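PDB 6MAB: sigma regulatory family protein-PP2C phosphatase from Chlamydia trachomatis serovar L2, which probably acts as a regulatory protein phosphatase whose periplasmic sensor domain, the part in this structure, is thought to respond to TCA-cycle intermediates. Local coordinates for residues 73-78 with 144-149; 104-109 with 129-134; 167-172 with 182-187. One frame throughout, in Å; residues are numbered along the deposited sequence. Where two conformers were deposited one is given.

Contact 1 of 3, residues 73-78 with 144-149; sequences KEISLV and GVLYTL
The ring of Tyr-147 and the carboxylate of Glu-74 meet obliquely, their planes 41° apart, with Glu-74 OE2 3.6 Å from Tyr-147 CD1; Ser-76 CB also comes up obliquely to the ring. OE2 accepts a 2.7 Å bond from Ser-76 OG, on its anti side, and one from the hydroxyl of Tyr-101, whose ring stacks edge-to-face with Tyr-147; OE1 pairs with Arg-93. A buried carboxylate suits this place because hydroxyls and a guanidinium meet it. Glu-74 CG is anti to the backbone N (chi1 178°), and the extended chain runs beside Leu-149. Glu-74, Ser-76, Tyr-147 and Leu-149 share one sheet face.

On the opposite face Ile-75, Leu-77, Leu-146 and Thr-148 meet through methyl and methylene groups. Leu-146 CD1 touches Ile-75 CG1, at 3.8 Å, and Leu-77 CD2, while Thr-148 turns its methyl CG2 to Ile-75 CG1 at 3.5 Å. The backbones form an antiparallel ladder, tight at Ser-76 N to Tyr-147 O (2.7 Å) and ending in a classic beta bulge, where Lys-73 and Glu-74 both face Leu-149.

Helix 35-45 covers the Ile-75 face with Ile-38, Leu-39 and Phe-42; strand 74-80 neighbours strand 86-91, and strand 142-151 neighbours strand 126-135.

Contact 2 of 3, residues 104-109 with 129-134; sequences EIFLSD and VLQTNI
Gln-131 reaches from its strand into the loop 104-109 and grips three backbone groups with one amide. Its chain is extended beyond CG (chi2 -179°), which carries CD out to the loop. OE1 accepts Phe-106 N at 2.9 Å, in the carbonyl plane on a lone pair, and a weak bond from Leu-107 N; NE2 gives a bent 2.9 Å bond to Glu-104 O. The Phe-106 ring meets this amide obliquely, CD2 3.5 Å from Gln-131 NE2 and the planes 31° apart. A long amide suits the spot, since it can serve as donor and acceptor to a loop without regular structure. Leu-107 points toward the strand; its CD2 packs 3.4 Å from Asn-133 CG, while its CB lies by Gln-131 OE1.

Beyond Leu-107 the contact is polar and partly water-mediated, and its outer end at Ser-108 and Asp-109 is exposed. Asn-133 ND2 donates to Ser-108 O at 3.0 Å, and also to the carbonyl of Gln-111, but its OD1 meets the loop through a water, 2.7 Å away, that donates to Leu-107 O as well.

Strand 126-135 runs between strands 113-119 and 142-151; the loop lies over its Gln-131 face, and Leu-130 and Thr-132 face helix 35-45.

Contact 3 of 3, residues 167-172 with 182-187; sequences SVKTAI and ATDSSL
Lys-169 lays the aliphatic start of its side chain across Thr-183 at about a right angle, with Lys-169 CB 3.8 Å from Thr-183 CB and its CG near the methyl CG2. Farther out, Lys-169 CD passes 3.4 Å from Asp-184 OD2, but the amino group turns elsewhere: NZ and OD2 stay 5.5 Å apart, too far for a salt bridge. OD2 is instead bound by the hydroxyl of Tyr-259, and NZ has a long, weak ion pair with Glu-260. Lysine suits this partly exposed place because its methylenes can pack while its charge stays at the margin.

Thr-183 ties itself to Thr-170 twice. Its N donates to Thr-170 O at 2.9 Å, and its OG1 accepts from Thr-170 N at 2.9 Å with an N-H...O angle of 164°. OG1 lies beside its own backbone N (chi1 -55°), which lets both atoms face the same residue; the side-chain oxygen thus takes the place that a carbonyl would hold in a continuing antiparallel ladder.

These bonds finish the hairpin of strands 169-174 and 179-182 at one border of the second antiparallel sheet, in an architecture of two sheet subdomains and a long N-terminal helix, consistent with a double Cache sensor.

Next along the hairpin, Ala-171 and Ala-182 form a non-hydrogen-bonded pair, their CA atoms 4.0 Å apart and their CB atoms 3.7 Å apart; two methyls fit so close an approach. After Ala-182 the chain turns away through Thr-183 into a short 3-10 segment, where Leu-187 N bonds to Asp-184 O. Thr-183 OG1 also bonds to the carbonyl of Leu-160, at the end of helix 153-160, and Tyr-259 of strand 254-261 touches Lys-169, Thr-183 and Leu-187.

Contacts 1 and 2 belong to one sheet and touch: strands 142-151 and 126-135 are neighbours, with a probable hydrogen bond from Leu-146 N to Thr-132 O, and Tyr-147 packs on Gln-131. Contact 3 lies in the other sheet, on the opposite side of the chain's centre, its centre about 30 Å from that of contact 1. Contact 1 is the most completely buried, a pair of interior strands with full backbone pairing and a largely apolar face. Contact 2 is also mostly buried, but side-chain amides and a water replace the ladder. Contact 3, partly buried at a border hairpin, combines one backbone bond and one threonine side-chain bond with an alanine pair and the flank of a lysine.

Contact 1 of 3, residues 73-78 with 144-149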
ATOM      1  N   LYS A  73       7.873  -2.989 -12.218  1.00 23.79           N
ATOM      2  CA  LYS A  73       6.780  -3.329 -13.114  1.00 26.38           C
ATOM      3  C   LYS A  73       6.549  -2.205 -14.112  1.00 25.76           C
ATOM      4  O   LYS A  73       6.224  -2.465 -15.274  1.00 27.37           O
ATOM      5  CB  LYS A  73       5.510  -3.628 -12.320  1.00 23.59           C
ATOM      6  CG  LYS A  73       4.291  -3.884 -13.220  1.00 35.32           C
ATOM      7  CD  LYS A  73       3.028  -4.196 -12.422  1.00 36.42           C
ATOM      8  CE  LYS A  73       1.862  -4.516 -13.349  1.00 41.77           C
ATOM      9  NZ  LYS A  73       1.854  -5.953 -13.686  1.00 44.21           N
ATOM     10  N   GLU A  74       6.749  -0.962 -13.684  1.00 21.80           N
ATOM     11  CA  GLU A  74       6.577   0.193 -14.551  1.00 24.81           C
ATOM     12  C   GLU A  74       7.335   1.365 -13.969  1.00 21.66           C
ATOM     13  O   GLU A  74       7.226   1.643 -12.771  1.00 22.85           O
ATOM     14  CB  GLU A  74       5.089   0.570 -14.687  1.00 24.78           C
ATOM     15  CG  GLU A  74       4.817   1.806 -15.555  1.00 30.47           C
ATOM     16  CD  GLU A  74       3.324   2.087 -15.725  1.00 31.67           C
ATOM     17  OE1 GLU A  74       2.551   1.116 -15.662  1.00 30.58           O
ATOM     18  OE2 GLU A  74       2.925   3.265 -15.913  1.00 23.65           O
ATOM     19  N   ILE A  75       8.071   2.069 -14.815  1.00 20.12           N
ATOM     20  CA  ILE A  75       8.464   3.431 -14.506  1.00 18.93           C
ATOM     21  C   ILE A  75       8.047   4.317 -15.676  1.00 19.60           C
ATOM     22  O   ILE A  75       8.358   4.012 -16.833  1.00 25.66           O
ATOM     23  CB  ILE A  75       9.974   3.536 -14.215  1.00 20.39           C
ATOM     24  CG1 ILE A  75      10.342   4.986 -13.992  1.00 22.80           C
ATOM     25  CG2 ILE A  75      10.784   2.963 -15.350  1.00 32.59           C
ATOM     26  CD1 ILE A  75      11.676   5.138 -13.312  1.00 31.99           C
ATOM     27  N   SER A  76       7.295   5.387 -15.376  1.00 22.56           N
ATOM     28  CA  SER A  76       6.694   6.241 -16.396  1.00 23.24           C
ATOM     29  C   SER A  76       6.893   7.719 -16.081  1.00 17.98           C
ATOM     30  O   SER A  76       6.770   8.141 -14.934  1.00 21.20           O
ATOM     31  CB  SER A  76       5.186   5.976 -16.524  1.00 22.62           C
ATOM     32  OG  SER A  76       4.944   4.674 -17.017  1.00 23.13           O
ATOM     33  N   LEU A  77       7.173   8.489 -17.128  1.00 22.57           N
ATOM     34  CA  LEU A  77       7.100   9.936 -17.091  1.00 23.47           C
ATOM     35  C   LEU A  77       5.731  10.346 -17.591  1.00 22.90           C
ATOM     36  O   LEU A  77       5.372  10.056 -18.745  1.00 25.00           O
ATOM     37  CB  LEU A  77       8.165  10.570 -17.969  1.00 24.35           C
ATOM     38  CG  LEU A  77       9.616  10.623 -17.560  1.00 38.21           C
ATOM     39  CD1 LEU A  77      10.365  11.338 -18.692  1.00 34.93           C
ATOM     40  CD2 LEU A  77       9.753  11.359 -16.232  1.00 37.26           C
ATOM     41  N   VAL A  78       4.988  11.032 -16.733  1.00 23.26           N
ATOM     42  CA  VAL A  78       3.601  11.397 -16.976  1.00 23.25           C
ATOM     43  C   VAL A  78       3.547  12.909 -17.089  1.00 27.79           C
ATOM     44  O   VAL A  78       3.799  13.624 -16.115  1.00 25.65           O
ATOM     45  CB  VAL A  78       2.681  10.879 -15.864  1.00 23.69           C
ATOM     46  CG1 VAL A  78       1.187  11.115 -16.238  1.00 25.28           C
ATOM     47  CG2 VAL A  78       2.951   9.412 -15.620  1.00 23.32           C
ATOM     48  N   GLY A 144       4.995  17.438 -14.517  1.00 24.78           N
ATOM     49  CA  GLY A 144       4.649  16.053 -14.718  1.00 24.60           C
ATOM     50  C   GLY A 144       4.930  15.288 -13.447  1.00 24.55           C
ATOM     51  O   GLY A 144       5.272  15.870 -12.414  1.00 22.82           O
ATOM     52  N   VAL A 145       4.786  13.977 -13.550  1.00 20.38           N
ATOM     53  CA  VAL A 145       4.934  13.078 -12.417  1.00 22.62           C
ATOM     54  C   VAL A 145       5.782  11.893 -12.849  1.00 23.84           C
ATOM     55  O   VAL A 145       5.588  11.355 -13.940  1.00 21.55           O
ATOM     56  CB  VAL A 145       3.558  12.615 -11.898  1.00 21.90           C
ATOM     57  CG1 VAL A 145       3.712  11.521 -10.825  1.00 20.09           C
ATOM     58  CG2 VAL A 145       2.796  13.816 -11.344  1.00 25.17           C
ATOM     59  N   LEU A 146       6.752  11.512 -12.013  1.00 18.27           N
ATOM     60  CA  LEU A 146       7.478  10.253 -12.181  1.00 17.42           C
ATOM     61  C   LEU A 146       6.711   9.183 -11.413  1.00 16.40           C
ATOM     62  O   LEU A 146       6.578   9.255 -10.182  1.00 17.69           O
ATOM     63  CB  LEU A 146       8.910  10.364 -11.673  1.00 19.55           C
ATOM     64  CG  LEU A 146       9.734   9.083 -11.856  1.00 17.74           C
ATOM     65  CD1 LEU A 146       9.874   8.737 -13.329  1.00 22.15           C
ATOM     66  CD2 LEU A 146      11.120   9.232 -11.240  1.00 20.53           C
ATOM     67  N   TYR A 147       6.155   8.222 -12.159  1.00 16.62           N
ATOM     68  CA  TYR A 147       5.236   7.211 -11.671  1.00 16.63           C
ATOM     69  C   TYR A 147       5.930   5.852 -11.722  1.00 20.09           C
ATOM     70  O   TYR A 147       6.381   5.433 -12.789  1.00 18.60           O
ATOM     71  CB  TYR A 147       4.003   7.250 -12.569  1.00 16.22           C
ATOM     72  CG  TYR A 147       2.898   6.253 -12.288  1.00 16.78           C
ATOM     73  CD1 TYR A 147       2.954   4.973 -12.795  1.00 18.11           C
ATOM     74  CD2 TYR A 147       1.771   6.626 -11.564  1.00 18.62           C
ATOM     75  CE1 TYR A 147       1.912   4.055 -12.560  1.00 17.60           C
ATOM     76  CE2 TYR A 147       0.733   5.719 -11.326  1.00 18.76           C
ATOM     77  CZ  TYR A 147       0.812   4.448 -11.835  1.00 18.44           C
ATOM     78  OH  TYR A 147      -0.213   3.543 -11.625  1.00 22.91           O
ATOM     79  N   THR A 148       6.036   5.173 -10.575  1.00 16.36           N
ATOM     80  CA  THR A 148       6.640   3.845 -10.542  1.00 16.11           C
ATOM     81  C   THR A 148       5.740   2.848  -9.813  1.00 17.62           C
ATOM     82  O   THR A 148       5.027   3.185  -8.851  1.00 17.15           O
ATOM     83  CB  THR A 148       8.039   3.825  -9.919  1.00 20.03           C
ATOM     84  OG1 THR A 148       7.984   4.344  -8.604  1.00 21.12           O
ATOM     85  CG2 THR A 148       9.016   4.653 -10.739  1.00 21.67           C
ATOM     86  N   LEU A 149       5.775   1.617 -10.326  1.00 17.76           N
ATOM     87  CA  LEU A 149       5.109   0.451  -9.756  1.00 15.95           C
ATOM     88  C   LEU A 149       6.150  -0.629  -9.492  1.00 19.51           C
ATOM     89  O   LEU A 149       6.890  -1.010 -10.406  1.00 18.90           O
ATOM     90  CB  LEU A 149       4.049  -0.099 -10.713  1.00 17.55           C
ATOM     91  CG  LEU A 149       2.936   0.829 -11.183  1.00 17.96           C
ATOM     92  CD1 LEU A 149       2.043   0.103 -12.192  1.00 20.70           C
ATOM     93  CD2 LEU A 149       2.096   1.365 -10.022  1.00 17.80           C
TER

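Contact 2 of 3, residues 104-109 with 129-134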
ATOM      1  N   GLU A 104      -4.982   7.408 -12.646  1.00 24.48           N
ATOM      2  CA  GLU A 104      -3.840   6.766 -12.009  1.00 25.06           C
ATOM      3  C   GLU A 104      -3.064   7.729 -11.114  1.00 23.89           C
ATOM      4  O   GLU A 104      -2.365   7.292 -10.191  1.00 20.68           O
ATOM      5  CB  GLU A 104      -2.908   6.189 -13.089  1.00 23.82           C
ATOM      6  CG  GLU A 104      -3.378   4.898 -13.767  1.00 27.63           C
ATOM      7  CD  GLU A 104      -4.408   5.094 -14.894  1.00 31.97           C
ATOM      8  OE1 GLU A 104      -4.848   6.237 -15.175  1.00 27.09           O
ATOM      9  OE2 GLU A 104      -4.770   4.073 -15.516  1.00 28.05           O
ATOM     10  N   ILE A 105      -3.132   9.022 -11.387  1.00 22.62           N
ATOM     11  CA  ILE A 105      -2.348  10.010 -10.643  1.00 21.40           C
ATOM     12  C   ILE A 105      -3.198  10.525  -9.497  1.00 26.00           C
ATOM     13  O   ILE A 105      -4.303  11.014  -9.714  1.00 24.78           O
ATOM     14  CB  ILE A 105      -1.915  11.170 -11.553  1.00 21.83           C
ATOM     15  CG1 ILE A 105      -0.987  10.695 -12.668  1.00 23.49           C
ATOM     16  CG2 ILE A 105      -1.240  12.300 -10.750  1.00 24.92           C
ATOM     17  CD1 ILE A 105       0.298  10.046 -12.229  1.00 22.33           C
ATOM     18  N   PHE A 106      -2.676  10.462  -8.280  1.00 22.92           N
ATOM     19  CA  PHE A 106      -3.337  10.892  -7.063  0.50 29.47           C
ATOM     20  C   PHE A 106      -2.538  11.950  -6.312  1.00 27.33           C
ATOM     21  O   PHE A 106      -2.905  12.272  -5.180  1.00 29.20           O
ATOM     22  CB  PHE A 106      -3.555   9.708  -6.100  0.50 34.97           C
ATOM     23  CG  PHE A 106      -3.786   8.371  -6.770  0.50 33.19           C
ATOM     24  CD1 PHE A 106      -4.859   8.177  -7.617  0.50 33.04           C
ATOM     25  CD2 PHE A 106      -2.948   7.293  -6.504  0.50 26.50           C
ATOM     26  CE1 PHE A 106      -5.079   6.946  -8.207  0.50 34.33           C
ATOM     27  CE2 PHE A 106      -3.166   6.060  -7.095  0.50 32.76           C
ATOM     28  CZ  PHE A 106      -4.238   5.890  -7.946  0.50 28.30           C
ATOM     29  N   LEU A 107      -1.422  12.412  -6.863  1.00 23.00           N
ATOM     30  CA  LEU A 107      -0.515  13.351  -6.199  1.00 19.81           C
ATOM     31  C   LEU A 107      -0.905  14.796  -6.510  1.00 26.09           C
ATOM     32  O   LEU A 107      -0.992  15.186  -7.680  1.00 29.36           O
ATOM     33  CB  LEU A 107       0.905  13.074  -6.671  1.00 17.89           C
ATOM     34  CG  LEU A 107       2.052  14.004  -6.188  1.00 21.95           C
ATOM     35  CD1 LEU A 107       2.234  13.893  -4.709  1.00 24.01           C
ATOM     36  CD2 LEU A 107       3.342  13.672  -6.877  1.00 21.93           C
ATOM     37  N   SER A 108      -1.094  15.603  -5.472  1.00 28.39           N
ATOM     38  CA  SER A 108      -1.484  16.989  -5.687  1.00 37.84           C
ATOM     39  C   SER A 108      -0.248  17.848  -5.937  1.00 30.59           C
ATOM     40  O   SER A 108       0.889  17.424  -5.711  1.00 30.09           O
ATOM     41  CB  SER A 108      -2.287  17.519  -4.497  1.00 44.04           C
ATOM     42  OG  SER A 108      -1.455  17.764  -3.382  1.00 45.97           O
ATOM     43  N   ASP A 109      -0.478  19.069  -6.431  1.00 36.96           N
ATOM     44  CA  ASP A 109       0.649  19.923  -6.790  1.00 35.89           C
ATOM     45  C   ASP A 109       1.361  20.503  -5.579  1.00 36.51           C
ATOM     46  O   ASP A 109       2.437  21.087  -5.742  1.00 45.83           O
ATOM     47  CB  ASP A 109       0.206  21.065  -7.724  1.00 43.00           C
ATOM     48  CG  ASP A 109      -0.745  22.065  -7.059  1.00 57.60           C
ATOM     49  OD1 ASP A 109      -1.241  21.822  -5.936  1.00 46.42           O
ATOM     50  OD2 ASP A 109      -0.997  23.117  -7.683  1.00 62.91           O
ATOM     51  N   VAL A 129       3.097   1.941  -5.192  1.00 16.30           N
ATOM     52  CA  VAL A 129       2.800   2.987  -6.161  1.00 14.17           C
ATOM     53  C   VAL A 129       3.460   4.249  -5.645  1.00 14.09           C
ATOM     54  O   VAL A 129       3.039   4.792  -4.620  1.00 18.55           O
ATOM     55  CB  VAL A 129       1.294   3.187  -6.324  1.00 19.46           C
ATOM     56  CG1 VAL A 129       1.004   4.247  -7.370  1.00 21.08           C
ATOM     57  CG2 VAL A 129       0.610   1.855  -6.668  1.00 19.21           C
ATOM     58  N   LEU A 130       4.484   4.698  -6.351  1.00 15.61           N
ATOM     59  CA  LEU A 130       5.234   5.897  -5.993  1.00 15.41           C
ATOM     60  C   LEU A 130       5.021   6.955  -7.066  1.00 16.23           C
ATOM     61  O   LEU A 130       5.156   6.674  -8.259  1.00 18.19           O
ATOM     62  CB  LEU A 130       6.713   5.586  -5.849  1.00 15.73           C
ATOM     63  CG  LEU A 130       7.124   5.107  -4.466  1.00 18.08           C
ATOM     64  CD1 LEU A 130       6.424   3.810  -4.076  1.00 20.36           C
ATOM     65  CD2 LEU A 130       8.632   4.943  -4.372  1.00 18.47           C
ATOM     66  N   GLN A 131       4.621   8.146  -6.636  1.00 15.50           N
ATOM     67  CA  GLN A 131       4.411   9.279  -7.519  1.00 13.68           C
ATOM     68  C   GLN A 131       5.210  10.448  -6.995  1.00 15.66           C
ATOM     69  O   GLN A 131       5.105  10.771  -5.807  1.00 16.67           O
ATOM     70  CB  GLN A 131       2.923   9.612  -7.599  1.00 17.55           C
ATOM     71  CG  GLN A 131       2.145   8.427  -8.118  1.00 17.06           C
ATOM     72  CD  GLN A 131       0.641   8.666  -8.250  1.00 17.32           C
ATOM     73  OE1 GLN A 131       0.157   9.800  -8.194  1.00 19.41           O
ATOM     74  NE2 GLN A 131      -0.097   7.580  -8.457  1.00 22.81           N
ATOM     75  N   THR A 132       6.014  11.048  -7.870  1.00 15.66           N
ATOM     76  CA  THR A 132       6.895  12.150  -7.511  1.00 14.99           C
ATOM     77  C   THR A 132       6.737  13.302  -8.497  1.00 17.88           C
ATOM     78  O   THR A 132       6.834  13.103  -9.713  1.00 19.41           O
ATOM     79  CB  THR A 132       8.329  11.656  -7.477  1.00 14.99           C
ATOM     80  OG1 THR A 132       8.424  10.594  -6.525  1.00 17.27           O
ATOM     81  CG2 THR A 132       9.294  12.793  -7.099  1.00 19.20           C
ATOM     82  N   ASN A 133       6.512  14.508  -7.973  1.00 17.41           N
ATOM     83  CA  ASN A 133       6.309  15.666  -8.829  1.00 20.34           C
ATOM     84  C   ASN A 133       7.622  16.090  -9.489  1.00 21.49           C
ATOM     85  O   ASN A 133       8.691  16.091  -8.868  1.00 21.33           O
ATOM     86  CB  ASN A 133       5.706  16.829  -8.036  1.00 19.18           C
ATOM     87  CG  ASN A 133       4.213  16.790  -7.999  1.00 23.18           C
ATOM     88  OD1 ASN A 133       3.559  16.390  -8.970  1.00 25.41           O
ATOM     89  ND2 ASN A 133       3.649  17.211  -6.884  1.00 28.47           N
ATOM     90  N   ILE A 134       7.530  16.415 -10.773  1.00 18.83           N
ATOM     91  CA  ILE A 134       8.638  16.962 -11.546  1.00 21.84           C
ATOM     92  C   ILE A 134       8.381  18.464 -11.613  1.00 25.71           C
ATOM     93  O   ILE A 134       7.501  18.933 -12.343  1.00 25.37           O
ATOM     94  CB  ILE A 134       8.734  16.309 -12.928  1.00 24.80           C
ATOM     95  CG1 ILE A 134       9.037  14.805 -12.756  1.00 24.99           C
ATOM     96  CG2 ILE A 134       9.801  17.000 -13.777  1.00 24.42           C
ATOM     97  CD1 ILE A 134       8.784  13.991 -14.016  1.00 34.61           C
TER
HETATM   98  O   HOH W   1       0.850  16.711  -9.196  1.00 31.10           O

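Contact 3 of 3, residues 167-172 with 182-187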
ATOM      1  N   SER A 167       4.040 -17.312  16.285  1.00 70.64           N
ATOM      2  CA  SER A 167       4.329 -16.223  15.357  1.00 68.24           C
ATOM      3  C   SER A 167       3.048 -15.484  14.946  1.00 50.94           C
ATOM      4  O   SER A 167       2.078 -16.095  14.496  1.00 41.67           O
ATOM      5  CB  SER A 167       5.051 -16.768  14.125  1.00 70.69           C
ATOM      6  OG  SER A 167       5.536 -15.720  13.304  1.00 62.44           O
ATOM      7  N   VAL A 168       3.032 -14.165  15.089  1.00 44.68           N
ATOM      8  CA  VAL A 168       1.822 -13.421  14.770  1.00 29.75           C
ATOM      9  C   VAL A 168       1.675 -13.313  13.265  1.00 25.25           C
ATOM     10  O   VAL A 168       2.647 -13.349  12.504  1.00 28.53           O
ATOM     11  CB  VAL A 168       1.808 -12.030  15.433  1.00 38.81           C
ATOM     12  CG1 VAL A 168       2.159 -12.157  16.910  1.00 36.26           C
ATOM     13  CG2 VAL A 168       2.714 -11.065  14.706  1.00 47.57           C
ATOM     14  N   LYS A 169       0.438 -13.175  12.840  1.00 22.64           N
ATOM     15  CA  LYS A 169       0.069 -13.040  11.444  1.00 20.88           C
ATOM     16  C   LYS A 169      -0.195 -11.573  11.133  1.00 21.70           C
ATOM     17  O   LYS A 169      -0.353 -10.756  12.038  1.00 22.24           O
ATOM     18  CB  LYS A 169      -1.164 -13.891  11.151  1.00 20.87           C
ATOM     19  CG  LYS A 169      -0.965 -15.356  11.529  1.00 29.55           C
ATOM     20  CD  LYS A 169      -2.216 -16.193  11.293  1.00 63.17           C
ATOM     21  CE  LYS A 169      -2.020 -17.634  11.773  1.00 81.25           C
ATOM     22  NZ  LYS A 169      -1.585 -17.710  13.200  1.00 86.83           N
ATOM     23  N   THR A 170      -0.225 -11.238   9.841  1.00 17.88           N
ATOM     24  CA  THR A 170      -0.258  -9.839   9.425  1.00 16.74           C
ATOM     25  C   THR A 170      -1.198  -9.662   8.240  1.00 19.68           C
ATOM     26  O   THR A 170      -1.259 -10.511   7.349  1.00 21.15           O
ATOM     27  CB  THR A 170       1.148  -9.345   9.026  1.00 19.53           C
ATOM     28  OG1 THR A 170       2.061  -9.579  10.097  1.00 24.40           O
ATOM     29  CG2 THR A 170       1.147  -7.846   8.651  1.00 23.16           C
ATOM     30  N   ALA A 171      -1.897  -8.532   8.214  1.00 19.00           N
ATOM     31  CA  ALA A 171      -2.691  -8.111   7.065  1.00 18.04           C
ATOM     32  C   ALA A 171      -2.375  -6.651   6.774  1.00 18.72           C
ATOM     33  O   ALA A 171      -2.257  -5.839   7.692  1.00 21.60           O
ATOM     34  CB  ALA A 171      -4.172  -8.276   7.307  1.00 19.09           C
ATOM     35  N   ILE A 172      -2.203  -6.343   5.492  1.00 16.74           N
ATOM     36  CA  ILE A 172      -2.022  -4.977   5.018  1.00 16.26           C
ATOM     37  C   ILE A 172      -3.385  -4.441   4.617  1.00 20.87           C
ATOM     38  O   ILE A 172      -4.086  -5.071   3.805  1.00 21.35           O
ATOM     39  CB  ILE A 172      -1.050  -4.931   3.829  1.00 21.50           C
ATOM     40  CG1 ILE A 172       0.290  -5.571   4.198  1.00 23.65           C
ATOM     41  CG2 ILE A 172      -0.887  -3.500   3.301  1.00 21.58           C
ATOM     42  CD1 ILE A 172       1.023  -4.930   5.353  1.00 23.62           C
ATOM     43  N   ALA A 182      -2.830 -10.720   3.163  1.00 17.11           N
ATOM     44  CA  ALA A 182      -2.656 -11.207   4.524  1.00 18.84           C
ATOM     45  C   ALA A 182      -1.960 -12.558   4.536  1.00 17.19           C
ATOM     46  O   ALA A 182      -1.957 -13.299   3.543  1.00 19.22           O
ATOM     47  CB  ALA A 182      -4.013 -11.320   5.253  1.00 17.45           C
ATOM     48  N   THR A 183      -1.406 -12.896   5.706  1.00 16.49           N
ATOM     49  CA  THR A 183      -0.844 -14.222   5.930  1.00 18.21           C
ATOM     50  C   THR A 183      -1.819 -15.294   5.473  1.00 22.74           C
ATOM     51  O   THR A 183      -1.442 -16.265   4.816  1.00 22.08           O
ATOM     52  CB  THR A 183      -0.537 -14.412   7.415  1.00 22.48           C
ATOM     53  OG1 THR A 183       0.331 -13.342   7.862  1.00 19.27           O
ATOM     54  CG2 THR A 183       0.095 -15.790   7.664  1.00 22.53           C
ATOM     55  N   ASP A 184      -3.071 -15.135   5.862  1.00 21.46           N
ATOM     56  CA  ASP A 184      -4.151 -16.010   5.423  1.00 22.30           C
ATOM     57  C   ASP A 184      -4.730 -15.405   4.143  1.00 18.96           C
ATOM     58  O   ASP A 184      -5.392 -14.366   4.179  1.00 21.11           O
ATOM     59  CB  ASP A 184      -5.190 -16.142   6.532  1.00 23.53           C
ATOM     60  CG  ASP A 184      -4.666 -16.906   7.734  1.00 46.14           C
ATOM     61  OD1 ASP A 184      -4.400 -18.123   7.602  1.00 47.39           O
ATOM     62  OD2 ASP A 184      -4.504 -16.290   8.809  1.00 36.27           O
ATOM     63  N   SER A 185      -4.450 -16.041   3.005  1.00 21.99           N
ATOM     64  CA  SER A 185      -4.878 -15.514   1.715  0.50 24.34           C
ATOM     65  C   SER A 185      -6.396 -15.452   1.585  1.00 25.88           C
ATOM     66  O   SER A 185      -6.907 -14.708   0.739  1.00 23.96           O
ATOM     67  CB  SER A 185      -4.287 -16.375   0.594  0.50 29.05           C
ATOM     68  OG  SER A 185      -4.954 -16.142  -0.630  0.50 44.02           O
ATOM     69  N   SER A 186      -7.132 -16.218   2.395  1.00 23.80           N
ATOM     70  CA  SER A 186      -8.593 -16.112   2.379  1.00 23.70           C
ATOM     71  C   SER A 186      -9.096 -14.749   2.848  1.00 27.34           C
ATOM     72  O   SER A 186     -10.285 -14.441   2.678  1.00 24.98           O
ATOM     73  CB  SER A 186      -9.208 -17.218   3.251  1.00 28.11           C
ATOM     74  OG  SER A 186      -8.931 -16.998   4.630  1.00 30.71           O
ATOM     75  N   LEU A 187      -8.236 -13.914   3.428  1.00 22.13           N
ATOM     76  CA  LEU A 187      -8.635 -12.571   3.790  1.00 21.60           C
ATOM     77  C   LEU A 187      -8.330 -11.545   2.717  1.00 19.04           C
ATOM     78  O   LEU A 187      -8.670 -10.369   2.902  1.00 20.38           O
ATOM     79  CB  LEU A 187      -7.933 -12.120   5.075  1.00 18.94           C
ATOM     80  CG  LEU A 187      -8.027 -13.077   6.261  1.00 31.88           C
ATOM     81  CD1 LEU A 187      -7.313 -12.474   7.456  1.00 29.55           C
ATOM     82  CD2 LEU A 187      -9.482 -13.386   6.600  1.00 34.15           C
TER